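KaiC-like domain-containing protein (Pyrococcus horikoshii, PDB 2EKD) is of unknown function but probably has a KaiC-like fold of the P-loop NTPase clan and assembles from several copies of one chain. Local coordinates at residues P42-D47 / S107-Y112; E54-L59 / A67-V72; L119-L124 / I134-M139. All coordinates share one frame; numbering follows the deposited sequence.

Interaction 1 (P42-D47 / S107-Y112); sequences PIVVDD and SQLKDY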
ATOM      1  N   PRO F  42     -34.487 -30.659   3.339  1.00 28.12           N
ATOM      2  CA  PRO F  42     -34.175 -30.599   1.907  1.00 27.38           C
ATOM      3  C   PRO F  42     -32.997 -29.651   1.653  1.00 26.17           C
ATOM      4  O   PRO F  42     -32.948 -28.552   2.210  1.00 24.23           O
ATOM      5  CB  PRO F  42     -35.475 -30.071   1.292  1.00 26.62           C
ATOM      6  CG  PRO F  42     -36.529 -30.575   2.243  1.00 29.10           C
ATOM      7  CD  PRO F  42     -35.897 -30.310   3.587  1.00 27.68           C
ATOM      8  N   ILE F  43     -32.059 -30.083   0.811  1.00 25.07           N
ATOM      9  CA  ILE F  43     -30.885 -29.284   0.467  1.00 23.81           C
ATOM     10  C   ILE F  43     -31.025 -28.625  -0.907  1.00 24.70           C
ATOM     11  O   ILE F  43     -31.364 -29.286  -1.882  1.00 25.87           O
ATOM     12  CB  ILE F  43     -29.604 -30.148   0.410  1.00 22.37           C
ATOM     13  CG1 ILE F  43     -29.288 -30.751   1.785  1.00 21.84           C
ATOM     14  CG2 ILE F  43     -28.437 -29.302  -0.100  1.00 22.47           C
ATOM     15  CD1 ILE F  43     -28.837 -29.747   2.820  1.00 18.85           C
ATOM     16  N   VAL F  44     -30.761 -27.326  -0.977  1.00 24.43           N
ATOM     17  CA  VAL F  44     -30.800 -26.602  -2.241  1.00 22.94           C
ATOM     18  C   VAL F  44     -29.525 -25.768  -2.332  1.00 22.80           C
ATOM     19  O   VAL F  44     -29.258 -24.910  -1.484  1.00 22.05           O
ATOM     20  CB  VAL F  44     -32.018 -25.673  -2.356  1.00 23.85           C
ATOM     21  CG1 VAL F  44     -31.942 -24.878  -3.657  1.00 23.38           C
ATOM     22  CG2 VAL F  44     -33.296 -26.492  -2.335  1.00 25.83           C
ATOM     23  N   VAL F  45     -28.738 -26.034  -3.365  1.00 21.24           N
ATOM     24  CA  VAL F  45     -27.480 -25.336  -3.576  1.00 19.78           C
ATOM     25  C   VAL F  45     -27.576 -24.244  -4.646  1.00 21.92           C
ATOM     26  O   VAL F  45     -28.113 -24.464  -5.732  1.00 22.19           O
ATOM     27  CB  VAL F  45     -26.373 -26.335  -4.005  1.00 19.18           C
ATOM     28  CG1 VAL F  45     -25.073 -25.594  -4.290  1.00 18.59           C
ATOM     29  CG2 VAL F  45     -26.166 -27.393  -2.925  1.00 14.59           C
ATOM     30  N   ASP F  46     -27.078 -23.057  -4.322  1.00 22.04           N
ATOM     31  CA  ASP F  46     -27.043 -21.968  -5.289  1.00 23.16           C
ATOM     32  C   ASP F  46     -25.603 -22.017  -5.802  1.00 22.36           C
ATOM     33  O   ASP F  46     -24.658 -21.664  -5.091  1.00 22.59           O
ATOM     34  CB  ASP F  46     -27.346 -20.623  -4.628  1.00 23.59           C
ATOM     35  CG  ASP F  46     -28.800 -20.497  -4.217  1.00 28.01           C
ATOM     36  OD1 ASP F  46     -29.667 -21.003  -4.960  1.00 32.56           O
ATOM     37  OD2 ASP F  46     -29.085 -19.887  -3.167  1.00 29.16           O
ATOM     38  N   ASP F  47     -25.451 -22.492  -7.030  1.00 21.28           N
ATOM     39  CA  ASP F  47     -24.144 -22.658  -7.646  1.00 20.88           C
ATOM     40  C   ASP F  47     -23.737 -21.486  -8.535  1.00 19.57           C
ATOM     41  O   ASP F  47     -24.214 -21.338  -9.664  1.00 17.75           O
ATOM     42  CB  ASP F  47     -24.148 -23.973  -8.429  1.00 22.09           C
ATOM     43  CG  ASP F  47     -22.848 -24.239  -9.142  1.00 24.17           C
ATOM     44  OD1 ASP F  47     -21.829 -23.594  -8.813  1.00 25.66           O
ATOM     45  OD2 ASP F  47     -22.851 -25.117 -10.029  1.00 26.84           O
ATOM     46  N   SER F 107     -40.315 -20.839  -6.455  1.00 59.67           N
ATOM     47  CA  SER F 107     -41.757 -20.957  -6.283  1.00 60.92           C
ATOM     48  C   SER F 107     -42.137 -22.429  -6.398  1.00 61.21           C
ATOM     49  O   SER F 107     -43.118 -22.877  -5.807  1.00 61.36           O
ATOM     50  CB  SER F 107     -42.497 -20.153  -7.357  1.00 61.80           C
ATOM     51  OG  SER F 107     -42.378 -20.767  -8.631  1.00 62.05           O
ATOM     52  N   GLN F 108     -41.346 -23.176  -7.162  1.00 61.68           N
ATOM     53  CA  GLN F 108     -41.595 -24.598  -7.359  1.00 62.32           C
ATOM     54  C   GLN F 108     -41.210 -25.421  -6.134  1.00 62.21           C
ATOM     55  O   GLN F 108     -41.567 -26.597  -6.027  1.00 62.80           O
ATOM     56  CB  GLN F 108     -40.830 -25.101  -8.588  1.00 63.13           C
ATOM     57  CG  GLN F 108     -39.324 -24.915  -8.515  1.00 64.52           C
ATOM     58  CD  GLN F 108     -38.627 -25.298  -9.809  1.00 65.17           C
ATOM     59  OE1 GLN F 108     -38.680 -26.450 -10.241  1.00 65.75           O
ATOM     60  NE2 GLN F 108     -37.970 -24.329 -10.436  1.00 64.62           N
ATOM     61  N   LEU F 109     -40.479 -24.804  -5.210  1.00 61.34           N
ATOM     62  CA  LEU F 109     -40.056 -25.489  -3.994  1.00 60.17           C
ATOM     63  C   LEU F 109     -41.221 -25.608  -3.018  1.00 59.95           C
ATOM     64  O   LEU F 109     -41.769 -24.605  -2.559  1.00 59.31           O
ATOM     65  CB  LEU F 109     -38.894 -24.736  -3.342  1.00 58.97           C
ATOM     66  CG  LEU F 109     -37.612 -24.689  -4.177  1.00 57.38           C
ATOM     67  CD1 LEU F 109     -36.564 -23.864  -3.461  1.00 57.11           C
ATOM     68  CD2 LEU F 109     -37.106 -26.102  -4.419  1.00 57.47           C
ATOM     69  N   LYS F 110     -41.591 -26.846  -2.705  1.00 60.18           N
ATOM     70  CA  LYS F 110     -42.698 -27.119  -1.799  1.00 59.97           C
ATOM     71  C   LYS F 110     -42.255 -27.327  -0.353  1.00 59.09           C
ATOM     72  O   LYS F 110     -42.972 -26.964   0.580  1.00 58.62           O
ATOM     73  CB  LYS F 110     -43.469 -28.351  -2.287  1.00 61.94           C
ATOM     74  CG  LYS F 110     -44.004 -28.218  -3.711  1.00 63.56           C
ATOM     75  CD  LYS F 110     -44.880 -29.407  -4.107  1.00 65.31           C
ATOM     76  CE  LYS F 110     -44.063 -30.662  -4.401  1.00 65.81           C
ATOM     77  NZ  LYS F 110     -43.319 -30.566  -5.689  1.00 65.58           N
ATOM     78  N   ASP F 111     -41.073 -27.914  -0.174  1.00 58.33           N
ATOM     79  CA  ASP F 111     -40.524 -28.181   1.157  1.00 57.58           C
ATOM     80  C   ASP F 111     -39.851 -26.976   1.803  1.00 56.02           C
ATOM     81  O   ASP F 111     -38.942 -26.382   1.229  1.00 56.76           O
ATOM     82  CB  ASP F 111     -39.504 -29.318   1.095  1.00 59.50           C
ATOM     83  CG  ASP F 111     -40.150 -30.677   0.987  1.00 60.29           C
ATOM     84  OD1 ASP F 111     -40.891 -30.909   0.008  1.00 61.78           O
ATOM     85  OD2 ASP F 111     -39.911 -31.512   1.887  1.00 60.70           O
ATOM     86  N   TYR F 112     -40.295 -26.638   3.008  1.00 53.50           N
ATOM     87  CA  TYR F 112     -39.742 -25.520   3.766  1.00 50.71           C
ATOM     88  C   TYR F 112     -39.654 -25.984   5.214  1.00 47.02           C
ATOM     89  O   TYR F 112     -40.564 -26.649   5.704  1.00 48.69           O
ATOM     90  CB  TYR F 112     -40.669 -24.300   3.673  1.00 53.05           C
ATOM     91  CG  TYR F 112     -40.777 -23.692   2.288  1.00 55.58           C
ATOM     92  CD1 TYR F 112     -39.714 -23.760   1.386  1.00 56.40           C
ATOM     93  CD2 TYR F 112     -41.941 -23.037   1.884  1.00 57.03           C
ATOM     94  CE1 TYR F 112     -39.806 -23.197   0.115  1.00 57.97           C
ATOM     95  CE2 TYR F 112     -42.045 -22.467   0.612  1.00 58.43           C
ATOM     96  CZ  TYR F 112     -40.973 -22.552  -0.267  1.00 58.97           C
ATOM     97  OH  TYR F 112     -41.064 -21.994  -1.524  1.00 59.94           O
TER
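Pro42, just ahead of strand 44-48 in the parallel part of the central sheet of this P-loop NTPase-like α/β fold, and Val44, the strand's first residue, meet Asp111 and Leu109 of the loop that leads from helix 99-105 into strand 114-119. Strand 114-119 lies next to 44-48 in the sheet, and backbone bonds from Pro42 and Val44 to Ile115 run alongside the contact, so the loop comes back over the beginning of the strand it is about to flank. Two separate side-chain touches join them, and no hydrogen bond links the two segments. The inner touch is between methyl groups: Val44 CG2 lies 4.3 Å from Leu109 CD1, both residues being buried, and the backbones stand well apart here, with 9.5 Å between Val44 CA and Leu109 CA. Leu109 also rests on Gln73 of strand 73-77, on the far side of 44-48 from 114-119. The outer touch is closer. Here the chains approach to 6.8 Å between Pro42 CA and Asp111 CA, and the pyrrolidine ring crosses the Asp111 side chain at about a right angle. The Asp111 CG stands anti to the carbonyl carbon, beside the backbone N (chi1 -77°), which lays the carboxylate beside Pro42 CG. Asp111 is exposed, so this end of the contact is open to solvent while the valine-leucine pair is buried. Pro42 CG does most of the touching: it meets Asp111 CB at 3.4 Å and the carboxylate oxygen Asp111 OD2 at 3.5 Å.

Interaction 2 (E54-L59 / A67-V72); sequences EFYTRL and APLENV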
ATOM      1  N   GLU F  54     -16.426 -27.546  -8.788  1.00 18.78           N
ATOM      2  CA  GLU F  54     -15.082 -27.571  -8.195  1.00 17.92           C
ATOM      3  C   GLU F  54     -15.080 -28.276  -6.835  1.00 17.29           C
ATOM      4  O   GLU F  54     -14.179 -29.068  -6.548  1.00 16.25           O
ATOM      5  CB  GLU F  54     -14.528 -26.146  -8.049  1.00 20.61           C
ATOM      6  CG  GLU F  54     -14.615 -25.316  -9.328  1.00 24.44           C
ATOM      7  CD  GLU F  54     -14.019 -23.918  -9.194  1.00 26.73           C
ATOM      8  OE1 GLU F  54     -14.122 -23.311  -8.108  1.00 26.35           O
ATOM      9  OE2 GLU F  54     -13.457 -23.415 -10.190  1.00 29.47           O
ATOM     10  N   PHE F  55     -16.080 -27.993  -5.999  1.00 16.52           N
ATOM     11  CA  PHE F  55     -16.178 -28.644  -4.686  1.00 17.61           C
ATOM     12  C   PHE F  55     -16.408 -30.137  -4.884  1.00 18.39           C
ATOM     13  O   PHE F  55     -15.801 -30.978  -4.214  1.00 19.16           O
ATOM     14  CB  PHE F  55     -17.343 -28.066  -3.869  1.00 17.68           C
ATOM     15  CG  PHE F  55     -16.989 -26.836  -3.075  1.00 16.81           C
ATOM     16  CD1 PHE F  55     -16.419 -25.731  -3.689  1.00 17.01           C
ATOM     17  CD2 PHE F  55     -17.254 -26.778  -1.710  1.00 15.70           C
ATOM     18  CE1 PHE F  55     -16.118 -24.581  -2.956  1.00 16.47           C
ATOM     19  CE2 PHE F  55     -16.958 -25.636  -0.971  1.00 17.17           C
ATOM     20  CZ  PHE F  55     -16.387 -24.534  -1.599  1.00 15.92           C
ATOM     21  N   TYR F  56     -17.296 -30.454  -5.818  1.00 19.19           N
ATOM     22  CA  TYR F  56     -17.640 -31.832  -6.152  1.00 19.68           C
ATOM     23  C   TYR F  56     -16.417 -32.629  -6.606  1.00 18.83           C
ATOM     24  O   TYR F  56     -16.164 -33.727  -6.120  1.00 19.08           O
ATOM     25  CB  TYR F  56     -18.691 -31.823  -7.262  1.00 21.58           C
ATOM     26  CG  TYR F  56     -19.005 -33.169  -7.860  1.00 23.47           C
ATOM     27  CD1 TYR F  56     -19.925 -34.023  -7.260  1.00 22.52           C
ATOM     28  CD2 TYR F  56     -18.405 -33.573  -9.052  1.00 23.71           C
ATOM     29  CE1 TYR F  56     -20.250 -35.241  -7.835  1.00 25.27           C
ATOM     30  CE2 TYR F  56     -18.717 -34.792  -9.635  1.00 26.95           C
ATOM     31  CZ  TYR F  56     -19.645 -35.621  -9.024  1.00 27.53           C
ATOM     32  OH  TYR F  56     -19.972 -36.823  -9.609  1.00 30.30           O
ATOM     33  N   THR F  57     -15.666 -32.066  -7.547  1.00 20.52           N
ATOM     34  CA  THR F  57     -14.467 -32.710  -8.086  1.00 19.68           C
ATOM     35  C   THR F  57     -13.409 -33.006  -7.022  1.00 18.19           C
ATOM     36  O   THR F  57     -12.805 -34.073  -7.018  1.00 16.77           O
ATOM     37  CB  THR F  57     -13.821 -31.829  -9.189  1.00 21.75           C
ATOM     38  OG1 THR F  57     -14.715 -31.724 -10.303  1.00 25.78           O
ATOM     39  CG2 THR F  57     -12.509 -32.436  -9.665  1.00 24.23           C
ATOM     40  N   ARG F  58     -13.176 -32.052  -6.126  1.00 18.91           N
ATOM     41  CA  ARG F  58     -12.178 -32.225  -5.076  1.00 17.54           C
ATOM     42  C   ARG F  58     -12.579 -33.337  -4.123  1.00 17.37           C
ATOM     43  O   ARG F  58     -11.737 -34.116  -3.679  1.00 16.20           O
ATOM     44  CB  ARG F  58     -11.988 -30.916  -4.303  1.00 18.12           C
ATOM     45  CG  ARG F  58     -10.621 -30.269  -4.507  1.00 19.28           C
ATOM     46  CD  ARG F  58     -10.716 -28.762  -4.688  1.00 17.37           C
ATOM     47  NE  ARG F  58     -11.478 -28.101  -3.628  1.00 14.96           N
ATOM     48  CZ  ARG F  58     -12.270 -27.053  -3.847  1.00 16.04           C
ATOM     49  NH1 ARG F  58     -12.393 -26.565  -5.076  1.00 13.96           N
ATOM     50  NH2 ARG F  58     -12.939 -26.490  -2.850  1.00 18.07           N
ATOM     51  N   LEU F  59     -13.870 -33.404  -3.812  1.00 17.75           N
ATOM     52  CA  LEU F  59     -14.391 -34.430  -2.917  1.00 19.98           C
ATOM     53  C   LEU F  59     -14.290 -35.792  -3.603  1.00 21.02           C
ATOM     54  O   LEU F  59     -13.933 -36.790  -2.976  1.00 20.60           O
ATOM     55  CB  LEU F  59     -15.848 -34.125  -2.563  1.00 17.23           C
ATOM     56  CG  LEU F  59     -16.026 -32.936  -1.612  1.00 19.71           C
ATOM     57  CD1 LEU F  59     -17.488 -32.526  -1.529  1.00 18.94           C
ATOM     58  CD2 LEU F  59     -15.500 -33.317  -0.234  1.00 16.27           C
ATOM     59  N   ALA F  67     -22.566 -39.200  -4.489  1.00 30.93           N
ATOM     60  CA  ALA F  67     -23.933 -39.365  -4.974  1.00 30.29           C
ATOM     61  C   ALA F  67     -24.850 -38.359  -4.254  1.00 29.72           C
ATOM     62  O   ALA F  67     -25.736 -37.760  -4.870  1.00 30.32           O
ATOM     63  CB  ALA F  67     -24.409 -40.788  -4.736  1.00 30.14           C
ATOM     64  N   PRO F  68     -24.649 -38.160  -2.938  1.00 28.30           N
ATOM     65  CA  PRO F  68     -25.486 -37.208  -2.199  1.00 28.36           C
ATOM     66  C   PRO F  68     -25.420 -35.801  -2.812  1.00 29.38           C
ATOM     67  O   PRO F  68     -26.375 -35.032  -2.731  1.00 30.24           O
ATOM     68  CB  PRO F  68     -24.888 -37.235  -0.793  1.00 28.93           C
ATOM     69  CG  PRO F  68     -24.350 -38.618  -0.677  1.00 30.01           C
ATOM     70  CD  PRO F  68     -23.714 -38.849  -2.030  1.00 28.79           C
ATOM     71  N   LEU F  69     -24.284 -35.466  -3.418  1.00 28.61           N
ATOM     72  CA  LEU F  69     -24.124 -34.155  -4.032  1.00 29.05           C
ATOM     73  C   LEU F  69     -24.779 -34.109  -5.408  1.00 29.93           C
ATOM     74  O   LEU F  69     -25.175 -33.042  -5.881  1.00 28.72           O
ATOM     75  CB  LEU F  69     -22.642 -33.801  -4.161  1.00 30.48           C
ATOM     76  CG  LEU F  69     -21.814 -33.694  -2.878  1.00 31.32           C
ATOM     77  CD1 LEU F  69     -20.413 -33.223  -3.245  1.00 34.16           C
ATOM     78  CD2 LEU F  69     -22.455 -32.719  -1.906  1.00 30.23           C
ATOM     79  N   GLU F  70     -24.893 -35.271  -6.046  1.00 30.29           N
ATOM     80  CA  GLU F  70     -25.495 -35.359  -7.373  1.00 32.11           C
ATOM     81  C   GLU F  70     -27.019 -35.341  -7.324  1.00 31.56           C
ATOM     82  O   GLU F  70     -27.671 -34.963  -8.296  1.00 30.66           O
ATOM     83  CB  GLU F  70     -25.046 -36.642  -8.075  1.00 33.48           C
ATOM     84  CG  GLU F  70     -23.585 -36.690  -8.452  1.00 36.20           C
ATOM     85  CD  GLU F  70     -23.182 -38.055  -8.973  1.00 39.67           C
ATOM     86  OE1 GLU F  70     -23.943 -38.630  -9.782  1.00 44.17           O
ATOM     87  OE2 GLU F  70     -22.106 -38.553  -8.583  1.00 41.13           O
ATOM     88  N   ASN F  71     -27.584 -35.730  -6.188  1.00 32.01           N
ATOM     89  CA  ASN F  71     -29.033 -35.795  -6.061  1.00 33.47           C
ATOM     90  C   ASN F  71     -29.739 -34.635  -5.368  1.00 32.46           C
ATOM     91  O   ASN F  71     -30.941 -34.705  -5.133  1.00 32.54           O
ATOM     92  CB  ASN F  71     -29.421 -37.111  -5.378  1.00 35.83           C
ATOM     93  CG  ASN F  71     -28.962 -38.321  -6.166  1.00 38.48           C
ATOM     94  OD1 ASN F  71     -29.332 -38.495  -7.331  1.00 42.58           O
ATOM     95  ND2 ASN F  71     -28.149 -39.162  -5.538  1.00 39.43           N
ATOM     96  N   VAL F  72     -29.014 -33.569  -5.042  1.00 30.82           N
ATOM     97  CA  VAL F  72     -29.656 -32.429  -4.401  1.00 29.68           C
ATOM     98  C   VAL F  72     -30.115 -31.475  -5.492  1.00 28.58           C
ATOM     99  O   VAL F  72     -29.643 -31.558  -6.623  1.00 28.13           O
ATOM    100  CB  VAL F  72     -28.689 -31.680  -3.460  1.00 31.21           C
ATOM    101  CG1 VAL F  72     -28.163 -32.631  -2.394  1.00 31.68           C
ATOM    102  CG2 VAL F  72     -27.546 -31.071  -4.260  1.00 31.39           C
TER
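The Tyr56 ring is met along its rim: the Leu69 methyl CD1 lies at the edge near the ring plane, 4.1 Å from Tyr56 CD1, and Glu70 OE2 sits in the plane at the hydroxyl end. Glu70 CG approaches obliquely, 3.7 Å from Tyr56 CE1. Ring and carboxylate planes are turned 77° apart, and the bond from Tyr56 OH to Glu70 OE2, 2.9 Å long, meets the oxygen from above the carboxylate, 61° out of its plane. Tyr56 CG stands anti to the backbone N (chi1 171°), which sends the ring from helix 51-61 across to helix 67-70. Deeper in, Leu59 CD1 and Leu69 CD1 press together at 3.5 Å, a tight methyl-methyl contact, and Leu69 also packs on Val36 of helix 29-37. Tyr56 further touches Val66 and Ile83. A phenylalanine in place of Tyr56 would probably keep the packing on Leu69 but leave Glu70 OE2 without its hydroxyl donor and the carboxylate freer to turn. Because the hydroxyl donates to the carboxylate, this one polar bond between the two helices probably fixes how Glu70 is turned at the edge of an otherwise apolar contact.

Interaction 3 (L119-L124 / I134-M139); sequences LGLHKL and INVVKM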
ATOM      1  N   LEU F 119     -22.562 -21.171  -3.004  1.00 16.73           N
ATOM      2  CA  LEU F 119     -21.142 -21.271  -3.304  1.00 15.75           C
ATOM      3  C   LEU F 119     -20.656 -20.332  -4.410  1.00 17.68           C
ATOM      4  O   LEU F 119     -21.366 -20.071  -5.386  1.00 17.74           O
ATOM      5  CB  LEU F 119     -20.809 -22.716  -3.693  1.00 16.19           C
ATOM      6  CG  LEU F 119     -21.390 -23.856  -2.840  1.00 16.89           C
ATOM      7  CD1 LEU F 119     -21.018 -25.200  -3.465  1.00 17.55           C
ATOM      8  CD2 LEU F 119     -20.869 -23.770  -1.412  1.00 13.78           C
ATOM      9  N   GLY F 120     -19.437 -19.825  -4.234  1.00 16.82           N
ATOM     10  CA  GLY F 120     -18.825 -18.958  -5.222  1.00 16.30           C
ATOM     11  C   GLY F 120     -19.064 -17.461  -5.194  1.00 17.65           C
ATOM     12  O   GLY F 120     -18.715 -16.783  -6.166  1.00 16.93           O
ATOM     13  N   LEU F 121     -19.629 -16.925  -4.114  1.00 16.46           N
ATOM     14  CA  LEU F 121     -19.895 -15.482  -4.053  1.00 16.69           C
ATOM     15  C   LEU F 121     -18.655 -14.597  -4.252  1.00 16.97           C
ATOM     16  O   LEU F 121     -18.739 -13.535  -4.890  1.00 14.40           O
ATOM     17  CB  LEU F 121     -20.549 -15.102  -2.724  1.00 17.52           C
ATOM     18  CG  LEU F 121     -21.145 -13.687  -2.723  1.00 19.99           C
ATOM     19  CD1 LEU F 121     -22.414 -13.704  -3.558  1.00 18.40           C
ATOM     20  CD2 LEU F 121     -21.455 -13.217  -1.308  1.00 17.30           C
ATOM     21  N   HIS F 122     -17.520 -15.014  -3.696  1.00 15.26           N
ATOM     22  CA  HIS F 122     -16.285 -14.237  -3.829  1.00 16.36           C
ATOM     23  C   HIS F 122     -15.893 -13.998  -5.292  1.00 17.44           C
ATOM     24  O   HIS F 122     -15.220 -13.014  -5.604  1.00 17.64           O
ATOM     25  CB  HIS F 122     -15.129 -14.922  -3.098  1.00 14.20           C
ATOM     26  CG  HIS F 122     -14.935 -16.356  -3.479  1.00 14.33           C
ATOM     27  ND1 HIS F 122     -15.614 -17.387  -2.866  1.00 13.44           N
ATOM     28  CD2 HIS F 122     -14.159 -16.929  -4.432  1.00 12.51           C
ATOM     29  CE1 HIS F 122     -15.266 -18.532  -3.424  1.00 12.91           C
ATOM     30  NE2 HIS F 122     -14.386 -18.282  -4.376  1.00 13.65           N
ATOM     31  N   LYS F 123     -16.318 -14.887  -6.189  1.00 18.03           N
ATOM     32  CA  LYS F 123     -16.003 -14.726  -7.609  1.00 20.34           C
ATOM     33  C   LYS F 123     -16.720 -13.508  -8.191  1.00 20.16           C
ATOM     34  O   LYS F 123     -16.123 -12.733  -8.943  1.00 20.54           O
ATOM     35  CB  LYS F 123     -16.387 -15.986  -8.398  1.00 19.26           C
ATOM     36  CG  LYS F 123     -15.513 -17.192  -8.090  1.00 20.37           C
ATOM     37  CD  LYS F 123     -16.013 -18.443  -8.799  1.00 23.37           C
ATOM     38  CE  LYS F 123     -15.168 -19.662  -8.424  1.00 25.41           C
ATOM     39  NZ  LYS F 123     -15.558 -20.891  -9.184  1.00 26.04           N
ATOM     40  N   LEU F 124     -17.992 -13.340  -7.844  1.00 19.30           N
ATOM     41  CA  LEU F 124     -18.771 -12.202  -8.334  1.00 21.03           C
ATOM     42  C   LEU F 124     -18.142 -10.901  -7.871  1.00 21.24           C
ATOM     43  O   LEU F 124     -18.155  -9.893  -8.584  1.00 21.64           O
ATOM     44  CB  LEU F 124     -20.201 -12.251  -7.804  1.00 20.41           C
ATOM     45  CG  LEU F 124     -21.103 -13.382  -8.286  1.00 24.90           C
ATOM     46  CD1 LEU F 124     -22.496 -13.227  -7.641  1.00 21.77           C
ATOM     47  CD2 LEU F 124     -21.195 -13.332  -9.809  1.00 23.90           C
ATOM     48  N   ILE F 134     -21.133  -3.657  -4.193  1.00 20.04           N
ATOM     49  CA  ILE F 134     -22.201  -3.222  -3.308  1.00 20.67           C
ATOM     50  C   ILE F 134     -23.527  -3.887  -3.717  1.00 21.55           C
ATOM     51  O   ILE F 134     -24.335  -4.255  -2.863  1.00 22.12           O
ATOM     52  CB  ILE F 134     -22.323  -1.674  -3.331  1.00 19.89           C
ATOM     53  CG1 ILE F 134     -21.145  -1.067  -2.571  1.00 20.45           C
ATOM     54  CG2 ILE F 134     -23.633  -1.226  -2.710  1.00 20.55           C
ATOM     55  CD1 ILE F 134     -20.880   0.384  -2.896  1.00 23.30           C
ATOM     56  N   ASN F 135     -23.752  -4.048  -5.017  1.00 21.18           N
ATOM     57  CA  ASN F 135     -24.984  -4.692  -5.469  1.00 22.17           C
ATOM     58  C   ASN F 135     -24.985  -6.164  -5.071  1.00 21.01           C
ATOM     59  O   ASN F 135     -26.032  -6.731  -4.765  1.00 19.96           O
ATOM     60  CB  ASN F 135     -25.163  -4.547  -6.984  1.00 22.40           C
ATOM     61  CG  ASN F 135     -25.523  -3.129  -7.387  1.00 28.84           C
ATOM     62  OD1 ASN F 135     -26.296  -2.459  -6.697  1.00 30.83           O
ATOM     63  ND2 ASN F 135     -24.974  -2.665  -8.509  1.00 28.03           N
ATOM     64  N   VAL F 136     -23.808  -6.781  -5.064  1.00 20.98           N
ATOM     65  CA  VAL F 136     -23.702  -8.180  -4.664  1.00 20.61           C
ATOM     66  C   VAL F 136     -24.088  -8.287  -3.190  1.00 20.25           C
ATOM     67  O   VAL F 136     -24.837  -9.186  -2.795  1.00 18.64           O
ATOM     68  CB  VAL F 136     -22.266  -8.726  -4.847  1.00 20.21           C
ATOM     69  CG1 VAL F 136     -22.153 -10.108  -4.204  1.00 20.43           C
ATOM     70  CG2 VAL F 136     -21.928  -8.809  -6.338  1.00 18.83           C
ATOM     71  N   VAL F 137     -23.581  -7.363  -2.379  1.00 18.51           N
ATOM     72  CA  VAL F 137     -23.902  -7.374  -0.965  1.00 20.41           C
ATOM     73  C   VAL F 137     -25.410  -7.171  -0.751  1.00 21.56           C
ATOM     74  O   VAL F 137     -26.008  -7.833   0.095  1.00 19.93           O
ATOM     75  CB  VAL F 137     -23.111  -6.289  -0.200  1.00 20.94           C
ATOM     76  CG1 VAL F 137     -23.568  -6.232   1.270  1.00 19.51           C
ATOM     77  CG2 VAL F 137     -21.620  -6.601  -0.266  1.00 20.51           C
ATOM     78  N   LYS F 138     -26.023  -6.273  -1.521  1.00 24.19           N
ATOM     79  CA  LYS F 138     -27.463  -6.022  -1.390  1.00 28.52           C
ATOM     80  C   LYS F 138     -28.207  -7.313  -1.693  1.00 28.76           C
ATOM     81  O   LYS F 138     -29.220  -7.624  -1.077  1.00 29.43           O
ATOM     82  CB  LYS F 138     -27.940  -4.933  -2.369  1.00 29.64           C
ATOM     83  CG  LYS F 138     -27.277  -3.579  -2.196  1.00 34.70           C
ATOM     84  CD  LYS F 138     -28.109  -2.460  -2.822  1.00 38.74           C
ATOM     85  CE  LYS F 138     -28.369  -2.689  -4.302  1.00 39.94           C
ATOM     86  NZ  LYS F 138     -29.365  -1.715  -4.837  1.00 40.03           N
HETATM   87  N   MSE F 139     -27.688  -8.058  -2.658  1.00 31.12           N
HETATM   88  CA  MSE F 139     -28.275  -9.326  -3.052  1.00 32.78           C
HETATM   89  C   MSE F 139     -28.295 -10.262  -1.846  1.00 29.19           C
HETATM   90  O   MSE F 139     -29.235 -11.032  -1.662  1.00 28.86           O
HETATM   91  CB  MSE F 139     -27.463  -9.923  -4.213  1.00 39.60           C
HETATM   92  CG  MSE F 139     -27.744 -11.383  -4.530  1.00 49.64           C
HETATM   93 SE   MSE F 139     -27.097 -11.901  -6.157  1.00 68.35          SE
HETATM   94  CE  MSE F 139     -25.502 -11.105  -6.202  1.00 54.78           C
TER
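Leu121 turns its CG away from its own backbone N (chi1 -167°), and this carries the isobutyl group over to Val136. The two side chains run alongside each other in opposing directions, with Leu121 CD1 3.7 Å and Leu121 CG 4.0 Å from Val136 CG1. The other Val136 branch points to the next turn of the facing helix: Val136 CG2 lies 4.1 Å from Leu124 CB. One valine thus reaches two leucines three residues apart, using a different methyl for each. Val136 is also where the backbones come nearest, with 7.3 Å between Leu124 CA and Val136 CA. A turn further along, Met139, present as selenomethionine, bends at its last torsion (chi3 42°) and brings its terminal methyl to the leucine. Leu124 CD1 meets Met139 CE at 4.0 Å, the two side chains crossing at about a right angle. No polar group takes part, and no hydrogen bond links the segments.

The surroundings continue this apolar layer. Leu121 also lies on Tyr153 and Val155 of strand 149-156 and on Leu171 of helix 165-174, while Leu124 touches Ile92, and Met139 touches Val96 and Ile97. On another side of the first segment, His122 packs against Glu173 of a second subunit, and Ile134 of the other segment against Leu127 of a third, so both helices also take part in the assembly. Gly120, at positive phi, is the one residue between strand 114-119 and helix 121-127. The contact is the packing of two successive helices beside the parallel sheet, within the segment that connects strand 114-119 to its neighbour 149-156, a parallel β-α-β crossover of the α/β fold.

How the interactions relate
From the N terminus, strand 44-48 opens interaction 1 and runs on into helix 51-61. Interaction 2 then closes a short loop between that helix and helix 67-70, and is nested inside the much longer loop that interaction 1 closes at residues 107-112. Interaction 3 follows in series, after strand 114-119, and joins helices 121-127 and 130-141. The three touch one another. Val72 of interaction 2 packs on Ile43 and Val45 of interaction 1; Leu119 N probably bonds to Asp46 O, joining neighbouring strands; and Glu54 forms a salt bridge with Lys123, tying helix 51-61 to helix 121-127.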